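Local coordinates for 4'-phospho-dehydrooxetanocin synthase (Bacillus megaterium, PDB 5UL3), which catalyses the oxidative ring contraction of dAMP to an oxetane aldehyde in oxetanocin A biosynthesis, using cobalamin, S-adenosylmethionine and a [4Fe-4S] cluster, at residues 471-476 and 487-492; 492-497 and 637-642; 15-20 and 71-76. All coordinates share one frame; numbering follows the deposited sequence.

Contact 1. Residues 471-476 and 487-492; sequences IGFIMF and KENLDF
Asn489 reaches from helix 484-493 into the angle between Phe473 and Met475, and it illustrates how a buried amide can serve polar and apolar neighbours at once. Its CB touches both of them: it lies in the plane of the Phe473 ring, at the edge by CZ, and packs 3.6 Å from Met475 SD. At CG, placed anti to the carbonyl carbon by chi1 of -83°, the side chain crosses the end of the ring, with the amide and ring planes 71° apart. Asn489 OD1 then passes 3.6 Å from Phe473 CZ and accepts a hydrogen bond from Gly438 N and a weak one from Ser437 OG. The other branch, Asn489 ND2, points to the thioether and makes a weak hydrogen bond to Met475 SD at 3.5 Å; its stronger partner is OE1 of Gln442. Gln442 also donates to Met475 O, so one side chain links the amide of Asn489 to the backbone of Met475. The side chains of Met475 and Asn489 slide past each other in opposite directions, and the methionine, bent at chi2 and chi3, brings Met475 CE 4.3 Å from Leu490 CD2. One turn further along the helix, Phe492 approaches obliquely near CE2 of Phe473, its CD2 3.7 Å from that atom. The two ring planes are nearly parallel, 18° apart, but so displaced that centroids 6.0 Å apart give hardly any overlap. The side chain of Phe473 also lies about 5 Å from that of Glu436, which binds S-adenosylmethionine. Strand 470-473 is the last parallel strand of the sheet, and helix 484-493, the next helix in the chain, packs against it through Phe473, consistent with the partial triose phosphate isomerase barrel of the AdoMet radical domain.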
loop_
_atom_site.group_PDB
_atom_site.type_symbol
_atom_site.label_atom_id
_atom_site.label_comp_id
_atom_site.label_asym_id
_atom_site.label_seq_id
_atom_site.Cartn_x
_atom_site.Cartn_y
_atom_site.Cartn_z
ATOM N N ILE A 471 15.011 -0.392 -2.162
ATOM C CA ILE A 471 15.159 -0.658 -0.724
ATOM C C ILE A 471 14.735 0.563 0.085
ATOM O O ILE A 471 14.970 1.704 -0.316
ATOM C CB ILE A 471 16.594 -1.098 -0.338
ATOM C CG1 ILE A 471 17.620 0.049 -0.493
ATOM C CG2 ILE A 471 16.995 -2.352 -1.113
ATOM C CD1 ILE A 471 19.000 -0.288 0.074
ATOM N N GLY A 472 14.086 0.325 1.227
ATOM C CA GLY A 472 13.925 1.387 2.197
ATOM C C GLY A 472 15.222 1.597 2.962
ATOM O O GLY A 472 15.987 0.664 3.206
ATOM N N PHE A 473 15.500 2.852 3.299
ATOM C CA PHE A 473 16.728 3.158 4.031
ATOM C C PHE A 473 16.479 4.385 4.887
ATOM O O PHE A 473 16.140 5.447 4.365
ATOM C CB PHE A 473 17.912 3.392 3.082
ATOM C CG PHE A 473 19.257 3.150 3.739
ATOM C CD1 PHE A 473 19.917 4.173 4.395
ATOM C CD2 PHE A 473 19.835 1.888 3.716
ATOM C CE1 PHE A 473 21.150 3.933 5.024
ATOM C CE2 PHE A 473 21.064 1.645 4.329
ATOM C CZ PHE A 473 21.718 2.677 4.973
ATOM N N ILE A 474 16.612 4.230 6.204
ATOM C CA ILE A 474 16.378 5.345 7.105
ATOM C C ILE A 474 17.732 5.740 7.681
ATOM O O ILE A 474 18.173 5.153 8.668
ATOM C CB ILE A 474 15.390 4.967 8.219
ATOM C CG1 ILE A 474 14.121 4.335 7.624
ATOM C CG2 ILE A 474 15.015 6.184 9.017
ATOM C CD1 ILE A 474 13.298 3.566 8.677
ATOM N N MET A 475 18.384 6.712 7.045
ATOM C CA MET A 475 19.763 7.075 7.381
ATOM C C MET A 475 19.869 7.600 8.811
ATOM O O MET A 475 20.724 7.155 9.585
ATOM C CB MET A 475 20.263 8.122 6.379
ATOM C CG MET A 475 21.633 8.768 6.733
ATOM S SD MET A 475 22.964 7.558 6.626
ATOM C CE MET A 475 23.055 7.323 4.842
ATOM N N PHE A 476 19.005 8.538 9.176
ATOM C CA PHE A 476 19.059 9.240 10.453
ATOM C C PHE A 476 17.981 8.727 11.401
ATOM O O PHE A 476 16.835 8.517 10.996
ATOM C CB PHE A 476 18.867 10.743 10.233
ATOM C CG PHE A 476 19.880 11.366 9.304
ATOM C CD1 PHE A 476 21.168 11.652 9.752
ATOM C CD2 PHE A 476 19.537 11.704 8.003
ATOM C CE1 PHE A 476 22.097 12.243 8.916
ATOM C CE2 PHE A 476 20.473 12.296 7.151
ATOM C CZ PHE A 476 21.753 12.571 7.613
ATOM N N LYS A 487 28.765 6.669 9.253
ATOM C CA LYS A 487 29.888 6.156 8.478
ATOM C C LYS A 487 29.641 4.720 8.045
ATOM O O LYS A 487 29.947 4.351 6.904
ATOM C CB LYS A 487 31.180 6.253 9.293
ATOM C CG LYS A 487 31.561 7.676 9.631
ATOM C CD LYS A 487 32.957 7.734 10.281
ATOM C CE LYS A 487 33.419 9.170 10.478
ATOM N NZ LYS A 487 34.804 9.252 11.058
ATOM N N GLU A 488 29.114 3.893 8.950
ATOM C CA GLU A 488 28.791 2.513 8.600
ATOM C C GLU A 488 27.735 2.464 7.500
ATOM O O GLU A 488 27.823 1.651 6.572
ATOM C CB GLU A 488 28.306 1.756 9.837
ATOM C CG GLU A 488 29.377 1.545 10.914
ATOM C CD GLU A 488 28.782 1.359 12.309
ATOM O OE1 GLU A 488 27.582 1.045 12.419
ATOM O OE2 GLU A 488 29.519 1.540 13.307
ATOM N N ASN A 489 26.731 3.333 7.591
ATOM C CA ASN A 489 25.695 3.389 6.558
ATOM C C ASN A 489 26.279 3.772 5.204
ATOM O O ASN A 489 25.961 3.156 4.181
ATOM C CB ASN A 489 24.621 4.387 6.969
ATOM C CG ASN A 489 23.604 3.781 7.903
ATOM O OD1 ASN A 489 23.571 2.569 8.087
ATOM N ND2 ASN A 489 22.768 4.617 8.492
ATOM N N LEU A 490 27.091 4.831 5.179
ATOM C CA LEU A 490 27.683 5.292 3.930
ATOM C C LEU A 490 28.541 4.208 3.291
ATOM O O LEU A 490 28.476 3.997 2.068
ATOM C CB LEU A 490 28.509 6.552 4.188
ATOM C CG LEU A 490 27.754 7.810 4.619
ATOM C CD1 LEU A 490 28.749 8.852 5.139
ATOM C CD2 LEU A 490 26.940 8.377 3.440
ATOM N N ASP A 491 29.357 3.516 4.101
ATOM C CA ASP A 491 30.142 2.384 3.607
ATOM C C ASP A 491 29.247 1.322 2.976
ATOM O O ASP A 491 29.509 0.851 1.863
ATOM C CB ASP A 491 30.953 1.764 4.749
ATOM C CG ASP A 491 32.141 2.613 5.163
ATOM O OD1 ASP A 491 32.466 3.584 4.445
ATOM O OD2 ASP A 491 32.750 2.295 6.210
ATOM N N PHE A 492 28.199 0.907 3.696
ATOM C CA PHE A 492 27.232 -0.048 3.161
ATOM C C PHE A 492 26.672 0.408 1.813
ATOM O O PHE A 492 26.635 -0.366 0.848
ATOM C CB PHE A 492 26.092 -0.244 4.166
ATOM C CG PHE A 492 24.937 -1.079 3.649
ATOM C CD1 PHE A 492 24.943 -2.465 3.775
ATOM C CD2 PHE A 492 23.836 -0.473 3.068
ATOM C CE1 PHE A 492 23.873 -3.235 3.324
ATOM C CE2 PHE A 492 22.765 -1.245 2.605
ATOM C CZ PHE A 492 22.789 -2.627 2.739
#

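Contact 2. Residues 492-497 and 637-642; sequences FLERTD and SHFLLK. With EDO (1,2-ethanediol), chain H.
A single carboxylate oxygen, Glu494 OE2, accepts from both His638 and Lys642 of helix 620-648, in a contact whose touching residues are mostly buried. The two donors approach it differently. His638 NE2 lies 2.8 Å from Glu494 OE2 and uses the anti lone pair, with a nearly straight N-H...O angle of 170°; the oxygen sits in the imidazole plane, while the carboxylate is turned 85° to that plane. Lys642 NZ comes to the syn side of Glu494 OE2 at 2.9 Å, forming a salt bridge, and adds a weak bond of 3.2 Å to Glu494 OE1. The lysine chain runs extended until its end, where it turns (chi4 71°) and sets NZ beside both oxygens. CD and CE of Lys642 also lie close to Glu494 OE2.

Apolar groups close in around this polar centre. Phe639 CE1 stands 3.8 Å from Glu494 OE2, and one face of the Phe639 ring carries His638 CD2 over its centre. Leu493 CB packs 3.8 Å from His638 CE1, and Tyr534 stacks with the imidazole. Helix 652-664 adds Ile657, which touches Glu494, Phe639 and Lys642. His638 ND1 and O1 of a 1,2-ethanediol, probably from the crystallisation liquor, are hydrogen-bonded at 2.7 Å, and either may be the donor. In this crystal both ring nitrogens are engaged; the protein itself supplies the NE2 partner. The contact joins the end of helix 484-493, in the radical SAM core, to helix 620-648, which probably belongs to the C-terminal helix bundle. With NE2 as donor and an ammonium beside the same oxygen, Glu494 is probably held as the carboxylate, its charge compensated within the interface.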
loop_
_atom_site.group_PDB
_atom_site.type_symbol
_atom_site.label_atom_id
_atom_site.label_comp_id
_atom_site.label_asym_id
_atom_site.label_seq_id
_atom_site.Cartn_x
_atom_site.Cartn_y
_atom_site.Cartn_z
ATOM N N PHE A 492 28.199 0.907 3.696
ATOM C CA PHE A 492 27.232 -0.048 3.161
ATOM C C PHE A 492 26.672 0.408 1.813
ATOM O O PHE A 492 26.635 -0.366 0.848
ATOM C CB PHE A 492 26.092 -0.244 4.166
ATOM C CG PHE A 492 24.937 -1.079 3.649
ATOM C CD1 PHE A 492 24.943 -2.465 3.775
ATOM C CD2 PHE A 492 23.836 -0.473 3.068
ATOM C CE1 PHE A 492 23.873 -3.235 3.324
ATOM C CE2 PHE A 492 22.765 -1.245 2.605
ATOM C CZ PHE A 492 22.789 -2.627 2.739
ATOM N N LEU A 493 26.208 1.658 1.747
ATOM C CA LEU A 493 25.563 2.186 0.552
ATOM C C LEU A 493 26.515 2.312 -0.632
ATOM O O LEU A 493 26.058 2.306 -1.778
ATOM C CB LEU A 493 24.940 3.546 0.864
ATOM C CG LEU A 493 23.756 3.464 1.829
ATOM C CD1 LEU A 493 23.505 4.824 2.382
ATOM C CD2 LEU A 493 22.505 2.945 1.097
ATOM N N GLU A 494 27.813 2.435 -0.383
ATOM C CA GLU A 494 28.817 2.509 -1.437
ATOM C C GLU A 494 29.296 1.140 -1.911
ATOM O O GLU A 494 30.087 1.074 -2.855
ATOM C CB GLU A 494 30.010 3.351 -0.959
ATOM C CG GLU A 494 29.683 4.823 -0.875
ATOM C CD GLU A 494 30.665 5.624 -0.043
ATOM O OE1 GLU A 494 31.861 5.256 -0.015
ATOM O OE2 GLU A 494 30.228 6.615 0.591
ATOM N N ARG A 495 28.840 0.045 -1.303
ATOM C CA ARG A 495 29.310 -1.273 -1.720
ATOM C C ARG A 495 28.861 -1.574 -3.145
ATOM O O ARG A 495 27.704 -1.341 -3.510
ATOM C CB ARG A 495 28.814 -2.351 -0.760
ATOM C CG ARG A 495 29.582 -2.313 0.560
ATOM C CD ARG A 495 29.229 -3.453 1.448
ATOM N NE ARG A 495 29.638 -4.735 0.895
ATOM C CZ ARG A 495 29.671 -5.858 1.600
ATOM N NH1 ARG A 495 29.327 -5.838 2.880
ATOM N NH2 ARG A 495 30.039 -6.994 1.031
ATOM N N THR A 496 29.790 -2.086 -3.954
ATOM C CA THR A 496 29.516 -2.450 -5.337
ATOM C C THR A 496 29.501 -3.962 -5.547
ATOM O O THR A 496 29.415 -4.425 -6.689
ATOM C CB THR A 496 30.541 -1.783 -6.269
ATOM O OG1 THR A 496 31.874 -2.122 -5.850
ATOM C CG2 THR A 496 30.376 -0.274 -6.222
ATOM N N ASP A 497 29.561 -4.744 -4.474
ATOM C CA ASP A 497 29.506 -6.197 -4.589
ATOM C C ASP A 497 28.152 -6.757 -4.179
ATOM O O ASP A 497 28.050 -7.939 -3.836
ATOM C CB ASP A 497 30.619 -6.835 -3.762
ATOM C CG ASP A 497 30.480 -6.552 -2.286
ATOM O OD1 ASP A 497 29.838 -5.543 -1.927
ATOM O OD2 ASP A 497 31.024 -7.336 -1.480
ATOM N N SER A 637 23.801 13.818 -4.025
ATOM C CA SER A 637 23.112 13.786 -2.736
ATOM C C SER A 637 23.745 12.777 -1.784
ATOM O O SER A 637 23.828 13.031 -0.576
ATOM C CB SER A 637 21.629 13.462 -2.937
ATOM O OG SER A 637 20.988 14.493 -3.678
ATOM N N HIS A 638 24.172 11.619 -2.294
ATOM C CA HIS A 638 24.845 10.664 -1.420
ATOM C C HIS A 638 26.143 11.248 -0.877
ATOM O O HIS A 638 26.423 11.180 0.328
ATOM C CB HIS A 638 25.145 9.355 -2.146
ATOM C CG HIS A 638 26.026 8.446 -1.347
ATOM N ND1 HIS A 638 25.532 7.619 -0.361
ATOM C CD2 HIS A 638 27.372 8.287 -1.333
ATOM C CE1 HIS A 638 26.535 6.970 0.210
ATOM N NE2 HIS A 638 27.662 7.360 -0.360
ATOM N N PHE A 639 26.962 11.811 -1.754
ATOM C CA PHE A 639 28.267 12.244 -1.287
ATOM C C PHE A 639 28.213 13.573 -0.556
ATOM O O PHE A 639 29.192 13.933 0.108
ATOM C CB PHE A 639 29.250 12.267 -2.453
ATOM C CG PHE A 639 29.680 10.897 -2.872
ATOM C CD1 PHE A 639 30.485 10.132 -2.039
ATOM C CD2 PHE A 639 29.245 10.349 -4.063
ATOM C CE1 PHE A 639 30.870 8.840 -2.404
ATOM C CE2 PHE A 639 29.614 9.061 -4.428
ATOM C CZ PHE A 639 30.427 8.305 -3.603
ATOM N N LEU A 640 27.083 14.279 -0.618
ATOM C CA LEU A 640 26.864 15.396 0.291
ATOM C C LEU A 640 27.029 14.957 1.739
ATOM O O LEU A 640 27.759 15.587 2.514
ATOM C CB LEU A 640 25.475 15.987 0.092
ATOM C CG LEU A 640 25.017 16.851 1.266
ATOM C CD1 LEU A 640 25.778 18.218 1.307
ATOM C CD2 LEU A 640 23.510 17.056 1.243
ATOM N N LEU A 641 26.335 13.882 2.131
ATOM C CA LEU A 641 26.434 13.426 3.512
ATOM C C LEU A 641 27.841 12.937 3.839
ATOM O O LEU A 641 28.345 13.176 4.944
ATOM C CB LEU A 641 25.408 12.330 3.793
ATOM C CG LEU A 641 25.393 11.876 5.247
ATOM C CD1 LEU A 641 25.279 13.089 6.159
ATOM C CD2 LEU A 641 24.224 10.912 5.473
ATOM N N LYS A 642 28.492 12.248 2.899
ATOM C CA LYS A 642 29.866 11.829 3.144
ATOM C C LYS A 642 30.766 13.043 3.341
ATOM O O LYS A 642 31.646 13.042 4.212
ATOM C CB LYS A 642 30.365 10.953 1.995
ATOM C CG LYS A 642 31.662 10.227 2.294
ATOM C CD LYS A 642 32.049 9.300 1.156
ATOM C CE LYS A 642 33.001 8.196 1.619
ATOM N NZ LYS A 642 32.395 7.127 2.502
HETATM C C1 EDO H . 22.277 7.842 1.046
HETATM O O1 EDO H . 22.959 7.104 0.024
HETATM C C2 EDO H . 20.982 7.090 1.360
HETATM O O2 EDO H . 20.332 7.742 2.444
#

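Contact 3. Residues 15-20 and 71-76; sequences KELKEI and HVFSPN. With EDO (1,2-ethanediol), chain O.
Pro75 O is gripped from two directions, by Lys18 NZ at 3.1 Å and by O1 of a 1,2-ethanediol at 2.9 Å, the latter probably a remnant of the crystallisation liquor. The setting is a helix packed on an antiparallel sheet in the N-terminal domain: helix 7-21 meets the end of strand 69-73, one of four strands, and the turn beyond it. The same ammonium, Lys18 NZ, gives a second bond of 2.9 Å to Asn76 OD1. Neither approach is flat: the donor stands well above the carbonyl plane of Pro75, 49° out of it, and is tilted 23° from that of Asn76. A bend at chi4 of Lys18 carries NZ back to these two acceptors, while nearer the backbone Lys18 CB rests on Pro75 CB at 3.9 Å.

The rest of the contact is apolar. Leu17 is directed toward residues 71-76 and crosses Phe73 at about a right angle, with Leu17 CD1 3.5 Å from Phe73 CB; its own CB meets Pro75 CG at 4.0 Å. Cys35 and Leu38 of helix 28-39 pack on Leu17 as well, and Tyr102 and Phe39 meet the Phe73 ring. At the outer margin a water links the Lys18 backbone to the Asn76 side chain: it donates to Lys18 O at 2.7 Å and accepts from Asn76 ND2.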
loop_
_atom_site.group_PDB
_atom_site.type_symbol
_atom_site.label_atom_id
_atom_site.label_comp_id
_atom_site.label_asym_id
_atom_site.label_seq_id
_atom_site.Cartn_x
_atom_site.Cartn_y
_atom_site.Cartn_z
ATOM N N LYS A 15 -28.491 -19.130 -18.399
ATOM C CA LYS A 15 -27.435 -18.902 -19.382
ATOM C C LYS A 15 -27.225 -17.416 -19.623
ATOM O O LYS A 15 -26.088 -16.933 -19.644
ATOM C CB LYS A 15 -27.781 -19.616 -20.692
ATOM C CG LYS A 15 -27.018 -19.104 -21.906
ATOM C CD LYS A 15 -27.616 -19.644 -23.202
ATOM C CE LYS A 15 -26.902 -19.071 -24.417
ATOM N NZ LYS A 15 -27.030 -17.585 -24.474
ATOM N N GLU A 16 -28.317 -16.670 -19.812
ATOM C CA GLU A 16 -28.200 -15.234 -20.021
ATOM C C GLU A 16 -27.682 -14.536 -18.769
ATOM O O GLU A 16 -26.952 -13.542 -18.862
ATOM C CB GLU A 16 -29.546 -14.642 -20.431
ATOM C CG GLU A 16 -30.024 -15.057 -21.818
ATOM C CD GLU A 16 -29.062 -14.645 -22.910
ATOM O OE1 GLU A 16 -28.384 -15.530 -23.469
ATOM O OE2 GLU A 16 -28.971 -13.432 -23.192
ATOM N N LEU A 17 -28.084 -15.018 -17.591
ATOM C CA LEU A 17 -27.614 -14.414 -16.348
ATOM C C LEU A 17 -26.131 -14.678 -16.148
ATOM O O LEU A 17 -25.394 -13.798 -15.684
ATOM C CB LEU A 17 -28.420 -14.950 -15.163
ATOM C CG LEU A 17 -29.817 -14.349 -14.991
ATOM C CD1 LEU A 17 -30.578 -15.053 -13.876
ATOM C CD2 LEU A 17 -29.755 -12.861 -14.741
ATOM N N LYS A 18 -25.679 -15.887 -16.487
ATOM C CA LYS A 18 -24.256 -16.202 -16.403
ATOM C C LYS A 18 -23.432 -15.252 -17.265
ATOM O O LYS A 18 -22.315 -14.868 -16.888
ATOM C CB LYS A 18 -24.038 -17.659 -16.808
ATOM C CG LYS A 18 -22.651 -18.217 -16.585
ATOM C CD LYS A 18 -22.699 -19.726 -16.786
ATOM C CE LYS A 18 -21.534 -20.434 -16.132
ATOM N NZ LYS A 18 -21.610 -20.383 -14.640
ATOM N N GLU A 19 -23.971 -14.844 -18.417
ATOM C CA GLU A 19 -23.246 -13.912 -19.272
ATOM C C GLU A 19 -23.297 -12.499 -18.711
ATOM O O GLU A 19 -22.313 -11.755 -18.800
ATOM C CB GLU A 19 -23.809 -13.946 -20.697
ATOM C CG GLU A 19 -23.031 -13.090 -21.695
ATOM C CD GLU A 19 -21.634 -13.626 -21.990
ATOM O OE1 GLU A 19 -20.802 -12.859 -22.514
ATOM O OE2 GLU A 19 -21.367 -14.811 -21.708
ATOM N N ILE A 20 -24.433 -12.106 -18.130
ATOM C CA ILE A 20 -24.527 -10.792 -17.508
ATOM C C ILE A 20 -23.567 -10.704 -16.330
ATOM O O ILE A 20 -22.796 -9.741 -16.196
ATOM C CB ILE A 20 -25.963 -10.502 -17.057
ATOM C CG1 ILE A 20 -26.893 -10.388 -18.277
ATOM C CG2 ILE A 20 -25.987 -9.205 -16.263
ATOM C CD1 ILE A 20 -28.372 -10.392 -17.918
ATOM N N HIS A 71 -38.457 -16.213 -6.804
ATOM C CA HIS A 71 -37.547 -17.023 -7.609
ATOM C C HIS A 71 -36.112 -16.645 -7.289
ATOM O O HIS A 71 -35.807 -15.468 -7.114
ATOM C CB HIS A 71 -37.777 -16.800 -9.101
ATOM C CG HIS A 71 -39.187 -17.034 -9.543
ATOM N ND1 HIS A 71 -39.623 -18.247 -10.028
ATOM C CD2 HIS A 71 -40.252 -16.202 -9.585
ATOM C CE1 HIS A 71 -40.904 -18.155 -10.339
ATOM N NE2 HIS A 71 -41.308 -16.925 -10.082
ATOM N N VAL A 72 -35.231 -17.639 -7.258
ATOM C CA VAL A 72 -33.820 -17.409 -6.964
ATOM C C VAL A 72 -32.987 -18.094 -8.039
ATOM O O VAL A 72 -33.113 -19.309 -8.245
ATOM C CB VAL A 72 -33.431 -17.923 -5.566
ATOM C CG1 VAL A 72 -32.012 -17.446 -5.198
ATOM C CG2 VAL A 72 -34.442 -17.458 -4.519
ATOM N N PHE A 73 -32.114 -17.321 -8.695
ATOM C CA PHE A 73 -31.219 -17.799 -9.748
ATOM C C PHE A 73 -29.773 -17.658 -9.296
ATOM O O PHE A 73 -29.353 -16.562 -8.907
ATOM C CB PHE A 73 -31.400 -16.987 -11.034
ATOM C CG PHE A 73 -32.773 -17.105 -11.649
ATOM C CD1 PHE A 73 -33.787 -16.227 -11.295
ATOM C CD2 PHE A 73 -33.038 -18.078 -12.605
ATOM C CE1 PHE A 73 -35.058 -16.334 -11.872
ATOM C CE2 PHE A 73 -34.300 -18.192 -13.180
ATOM C CZ PHE A 73 -35.302 -17.319 -12.813
ATOM N N SER A 74 -29.008 -18.741 -9.391
ATOM C CA SER A 74 -27.600 -18.748 -8.985
ATOM C C SER A 74 -26.791 -19.461 -10.058
ATOM O O SER A 74 -26.422 -20.629 -9.905
ATOM C CB SER A 74 -27.430 -19.404 -7.613
ATOM O OG SER A 74 -26.077 -19.388 -7.204
ATOM N N PRO A 75 -26.477 -18.769 -11.157
ATOM C CA PRO A 75 -25.883 -19.454 -12.315
ATOM C C PRO A 75 -24.471 -19.944 -12.089
ATOM O O PRO A 75 -24.027 -20.843 -12.815
ATOM C CB PRO A 75 -25.926 -18.393 -13.417
ATOM C CG PRO A 75 -26.062 -17.101 -12.731
ATOM C CD PRO A 75 -26.746 -17.351 -11.408
ATOM N N ASN A 76 -23.748 -19.388 -11.117
ATOM C CA ASN A 76 -22.337 -19.694 -10.910
ATOM C C ASN A 76 -22.070 -20.569 -9.701
ATOM O O ASN A 76 -20.922 -20.971 -9.494
ATOM C CB ASN A 76 -21.531 -18.389 -10.774
ATOM C CG ASN A 76 -21.665 -17.510 -11.991
ATOM O OD1 ASN A 76 -22.004 -17.995 -13.066
ATOM N ND2 ASN A 76 -21.402 -16.210 -11.834
HETATM C C1 EDO O . -25.711 -23.135 -14.298
HETATM O O1 EDO O . -25.939 -21.784 -14.722
HETATM C C2 EDO O . -24.320 -23.521 -14.792
HETATM O O2 EDO O . -23.966 -24.827 -14.324
HETATM O O HOH W 1 -20.807 -15.402 -14.696
#

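Overall arrangement
Contacts 1 and 2 build on one element. Both use helix 484-493, overlap at Phe492, which makes contact only in the first, and have centres 8 Å apart; they touch directly, with Met475 CE 3.5 Å from Leu493 CD1, so the barrel strand, helix 484-493 and helix 620-648 form one continuous packing. Both are buried, yet contact 1 relies on rings, a thioether and a neutral amide near the S-adenosylmethionine site, whereas contact 2 places opposite charges probably between domains. Contact 3 lies about 58 Å from contact 1, centre to centre, on the opposite side of the chain's centre. Only partly buried, it keeps leucine and phenylalanine inside and sets its lysine, water and diol at the margin.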